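Local coordinates for PP1b (Porcine reproductive and respiratory syndrome virus, PDB 6JDR), which probably uses ATP hydrolysis to unwind RNA and DNA duplexes with 5' to 3' polarity, as the zinc-binding helicase (nsp10) portion of the viral replicase polyprotein, at residues Q161-G166 against T205-R210; K220-D225 against S240-T245. The protein carries 1 engineered substitution. All coordinates share one frame; numbering follows the deposited sequence.

In the fold
Contacts 1 and 2 lie in one parallel RecA-like sheet of the superfamily 1 helicase core, contact 1 where strand 208-211 is outermost, contact 2 between two inner strands, with centres about 12 Å apart. Contact 1 packs the loop after helix 155-162 on the lead-in to strand 208-211; contact 2 pairs strand 222-224 with the start of strand 245-248. They meet at Gly166 O and Lys220 N, 3.2 Å apart in a probable hydrogen bond. Helix 155-162 begins at the end of the probable P-loop, and contact 2 ends at Asp225, seen to bind zinc in this protein, though none is bound to it in this chain. The side chains of Val163 and Asp225 are about 10 Å apart.

Contact 1 of 2, residues Q161-G166 against T205-R210; sequences QQVQDG and TGPWVR
Val163 presses its CG2 methyl against the CB-CG edge of the Pro207 ring, 3.6 Å from CB and slightly farther from CG, the two side chains meeting at about a right angle. The methyl reaches the ring because it stands anti to the backbone N, beside the carbonyl carbon, leaving CG1 in the crowded position (chi1 73°). Valine suits this spot, the first residue to leave helical geometry, because its short branched side chain fits between Pro207, Ile169 and Leu184. Gln164 O lies over the face of the same ring, 3.4 Å from Pro207 CB, a van der Waals contact. Asp165 covers Gly206, the residue before the proline, its carboxyl carbon CG 3.7 Å from Gly206 CA and its OD1 4.1 Å from Pro207 CD. Glycine fits at 206 because, with phi 113° and psi 174°, a CB would collide with the carbonyl oxygen of Thr205 and crowd the proline ring. No hydrogen bond joins the two segments; they meet by van der Waals contact.

Polar fixing comes from the second shell. Asp167 OD2 accepts a bond from Gln164 N and so steadies the loop, while Arg188 makes a backbone bond with Pro207 and, through NH1, a weak one with Gly206 O. Farther along, Trp208 bonds through its backbone to Asp167 and Ile169, starting strand 208-211 beside strand 168-171. Val163 also rests on Ile169 of that strand and on Leu184 of helix 174-184, which places the contact in the connection from helix 155-162 to strand 168-171, against the start of the outermost strand 208-211.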
# COMPACT_ATOMS: atom_id res chain seq x y z
N GLN A 161 -4.80 9.78 -1.96
CA GLN A 161 -6.15 9.65 -1.40
C GLN A 161 -6.20 8.71 -0.20
O GLN A 161 -7.09 8.82 0.65
CB GLN A 161 -7.13 9.16 -2.48
CG GLN A 161 -7.31 10.11 -3.65
CD GLN A 161 -8.15 9.51 -4.77
OE1 GLN A 161 -9.29 9.09 -4.54
NE2 GLN A 161 -7.60 9.46 -5.98
N GLN A 162 -5.24 7.78 -0.13
CA GLN A 162 -5.19 6.77 0.93
C GLN A 162 -4.38 7.20 2.15
O GLN A 162 -4.66 6.78 3.27
CB GLN A 162 -4.61 5.47 0.38
CG GLN A 162 -5.51 4.77 -0.64
CD GLN A 162 -6.63 3.97 -0.00
OE1 GLN A 162 -6.67 3.78 1.21
NE2 GLN A 162 -7.55 3.49 -0.83
N VAL A 163 -3.36 8.03 1.94
CA VAL A 163 -2.42 8.40 3.00
C VAL A 163 -3.05 9.35 4.03
O VAL A 163 -3.92 10.16 3.70
CB VAL A 163 -1.13 9.02 2.43
CG1 VAL A 163 -1.37 10.42 1.89
CG2 VAL A 163 -0.02 9.02 3.47
N GLN A 164 -2.61 9.23 5.28
CA GLN A 164 -3.08 10.06 6.39
C GLN A 164 -1.90 10.57 7.20
O GLN A 164 -0.78 10.07 7.05
CB GLN A 164 -4.01 9.26 7.30
CG GLN A 164 -5.18 8.61 6.58
CD GLN A 164 -6.06 7.80 7.51
OE1 GLN A 164 -6.44 8.28 8.59
NE2 GLN A 164 -6.38 6.57 7.12
N ASP A 165 -2.15 11.53 8.08
CA ASP A 165 -1.08 12.19 8.84
C ASP A 165 -0.32 11.27 9.80
O ASP A 165 0.84 11.54 10.12
CB ASP A 165 -1.63 13.41 9.60
CG ASP A 165 -1.97 14.58 8.68
OD1 ASP A 165 -1.97 14.40 7.44
OD2 ASP A 165 -2.22 15.69 9.21
N GLY A 166 -0.96 10.20 10.26
CA GLY A 166 -0.31 9.24 11.16
C GLY A 166 0.49 8.14 10.46
O GLY A 166 1.18 7.36 11.12
N THR A 205 3.46 18.60 10.57
CA THR A 205 2.42 17.58 10.48
C THR A 205 2.45 16.88 9.12
O THR A 205 3.14 17.33 8.20
CB THR A 205 1.03 18.19 10.69
OG1 THR A 205 0.80 19.20 9.70
CG2 THR A 205 0.91 18.80 12.08
N GLY A 206 1.70 15.79 9.01
CA GLY A 206 1.62 15.00 7.78
C GLY A 206 2.23 13.61 7.94
O GLY A 206 2.82 13.30 8.98
N PRO A 207 2.10 12.77 6.90
CA PRO A 207 2.69 11.43 6.95
C PRO A 207 4.22 11.48 6.96
O PRO A 207 4.80 12.39 6.38
CB PRO A 207 2.20 10.78 5.65
CG PRO A 207 1.86 11.91 4.75
CD PRO A 207 1.41 13.03 5.63
N TRP A 208 4.85 10.52 7.64
CA TRP A 208 6.30 10.42 7.62
C TRP A 208 6.78 9.83 6.30
O TRP A 208 6.14 8.93 5.74
CB TRP A 208 6.79 9.55 8.78
CG TRP A 208 6.89 10.27 10.08
CD1 TRP A 208 5.91 10.43 11.01
CD2 TRP A 208 8.05 10.92 10.61
NE1 TRP A 208 6.38 11.14 12.08
CE2 TRP A 208 7.69 11.46 11.86
CE3 TRP A 208 9.36 11.10 10.14
CZ2 TRP A 208 8.60 12.17 12.66
CZ3 TRP A 208 10.26 11.81 10.93
CH2 TRP A 208 9.87 12.34 12.18
N VAL A 209 7.90 10.34 5.79
CA VAL A 209 8.59 9.75 4.65
C VAL A 209 9.96 9.30 5.14
O VAL A 209 10.82 10.12 5.47
CB VAL A 209 8.74 10.73 3.48
CG1 VAL A 209 9.31 10.02 2.26
CG2 VAL A 209 7.40 11.37 3.15
N ARG A 210 10.16 7.98 5.19
CA ARG A 210 11.34 7.38 5.78
C ARG A 210 12.12 6.60 4.73
O ARG A 210 11.54 5.87 3.93
CB ARG A 210 10.95 6.46 6.94
CG ARG A 210 10.27 7.16 8.10
CD ARG A 210 11.26 7.80 9.06
NE ARG A 210 11.97 6.81 9.87
CZ ARG A 210 12.90 7.10 10.77

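Contact 2 of 2, residues K220-D225 against S240-T245; sequences KNSFLD and SKTTLT
Thr245 pairs in parallel with Phe223, its N bonding to Ser222 O at 3.1 Å. Its own O accepts Leu224 N at 2.8 Å. Ser222 O is gripped further by a CA-H contact from Leu244 and by a water that donates to it and is also hydrogen-bonded to Thr245 OG1.

The side chains of Phe223 and Thr245 run side by side from the same face, with Thr245 CB 3.6 Å from Phe223 CD1; a beta-branched residue gives the ring a short, compact neighbour. These are the two strands of a beta-alpha-beta crossover, 222-224 and 245-248, joined through helix 232-239 and adjacent in the parallel sheet of the helicase core. Leu224 packs against Val235 of that helix and Leu244 against Leu238 and Leu239. They touch at Leu224 CG and Leu244 CD1, 4.3 Å apart, while Leu244 CD2 lies 3.7 Å from Ser222 CB.

Small hydroxyl residues suit the start of the pairing, where a second water links three groups. It donates to Lys220 O and Thr242 OG1 and is hydrogen-bonded to Ser222 OG at 2.7 Å. With OG1 anti to its own N (chi1 -178°), Thr242 can also donate to Thr243 O at 3.0 Å. Beyond Leu224, Asp225, probably of the Walker B acidic pair with Glu226, turns away from the pairing, and its OD2 is hydrogen-bonded to Thr171 OG1.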
# COMPACT_ATOMS: atom_id res chain seq x y z
N LYS A 220 0.75 4.32 12.11
CA LYS A 220 -0.56 3.68 12.02
C LYS A 220 -0.55 2.71 10.84
O LYS A 220 -0.48 1.50 11.04
CB LYS A 220 -1.68 4.73 11.91
CG LYS A 220 -1.60 5.86 12.94
CD LYS A 220 -1.40 5.36 14.37
CE LYS A 220 -1.08 6.51 15.32
NZ LYS A 220 -0.51 6.01 16.60
N ASN A 221 -0.61 3.25 9.62
CA ASN A 221 -0.49 2.43 8.43
C ASN A 221 0.87 2.69 7.79
O ASN A 221 1.32 3.83 7.70
CB ASN A 221 -1.61 2.75 7.43
CG ASN A 221 -2.99 2.52 8.02
OD1 ASN A 221 -3.24 1.51 8.69
ND2 ASN A 221 -3.91 3.45 7.78
N SER A 222 1.52 1.61 7.35
CA SER A 222 2.83 1.71 6.73
C SER A 222 2.73 1.37 5.26
O SER A 222 2.09 0.39 4.89
CB SER A 222 3.81 0.77 7.44
OG SER A 222 4.06 1.21 8.76
N PHE A 223 3.35 2.20 4.42
CA PHE A 223 3.35 2.00 2.97
C PHE A 223 4.77 1.76 2.46
O PHE A 223 5.74 2.23 3.06
CB PHE A 223 2.76 3.22 2.27
CG PHE A 223 1.31 3.45 2.56
CD1 PHE A 223 0.33 3.07 1.65
CD2 PHE A 223 0.91 4.07 3.74
CE1 PHE A 223 -1.01 3.28 1.92
CE2 PHE A 223 -0.43 4.29 4.01
CZ PHE A 223 -1.39 3.89 3.10
N LEU A 224 4.87 1.05 1.34
CA LEU A 224 6.14 0.78 0.69
C LEU A 224 6.12 1.32 -0.74
O LEU A 224 5.44 0.78 -1.62
CB LEU A 224 6.43 -0.73 0.67
CG LEU A 224 7.86 -1.23 0.89
CD1 LEU A 224 8.10 -2.48 0.06
CD2 LEU A 224 8.93 -0.19 0.60
N ASP A 225 6.86 2.40 -0.96
CA ASP A 225 6.97 3.05 -2.26
C ASP A 225 7.92 2.25 -3.14
O ASP A 225 8.87 1.65 -2.63
CB ASP A 225 7.48 4.48 -2.06
CG ASP A 225 7.58 5.27 -3.35
OD1 ASP A 225 6.67 5.19 -4.20
OD2 ASP A 225 8.59 6.00 -3.50
N SER A 240 8.82 -7.97 9.59
CA SER A 240 8.97 -8.55 10.93
C SER A 240 8.24 -7.74 12.01
O SER A 240 7.90 -8.29 13.05
CB SER A 240 10.46 -8.65 11.29
OG SER A 240 11.14 -9.51 10.40
N LYS A 241 8.01 -6.45 11.75
CA LYS A 241 7.40 -5.54 12.73
C LYS A 241 5.98 -5.07 12.38
O LYS A 241 5.19 -4.78 13.28
CB LYS A 241 8.30 -4.31 12.91
CG LYS A 241 9.63 -4.59 13.61
CD LYS A 241 9.44 -4.85 15.10
CE LYS A 241 10.77 -5.04 15.80
NZ LYS A 241 10.61 -5.32 17.25
N THR A 242 5.65 -4.99 11.10
CA THR A 242 4.35 -4.45 10.69
C THR A 242 3.89 -5.05 9.37
O THR A 242 4.65 -5.74 8.69
CB THR A 242 4.40 -2.91 10.56
OG1 THR A 242 3.11 -2.40 10.20
CG2 THR A 242 5.42 -2.48 9.51
N THR A 243 2.63 -4.79 9.02
CA THR A 243 2.11 -5.11 7.69
C THR A 243 2.35 -3.90 6.80
O THR A 243 2.59 -2.80 7.29
CB THR A 243 0.60 -5.45 7.70
OG1 THR A 243 -0.16 -4.30 8.07
CG2 THR A 243 0.31 -6.58 8.67
N LEU A 244 2.29 -4.12 5.49
CA LEU A 244 2.60 -3.07 4.52
C LEU A 244 1.57 -3.02 3.40
O LEU A 244 1.03 -4.04 3.00
CB LEU A 244 3.98 -3.32 3.91
CG LEU A 244 5.18 -3.23 4.84
CD1 LEU A 244 6.43 -3.71 4.11
CD2 LEU A 244 5.35 -1.81 5.35
N THR A 245 1.31 -1.81 2.91
CA THR A 245 0.69 -1.65 1.61
C THR A 245 1.83 -1.35 0.65
O THR A 245 2.49 -0.32 0.77
CB THR A 245 -0.34 -0.50 1.60
OG1 THR A 245 -1.27 -0.68 2.68
CG2 THR A 245 -1.11 -0.49 0.29
O HOH W 1 2.32 0.41 10.73
O HOH W 2 -0.95 -0.31 5.14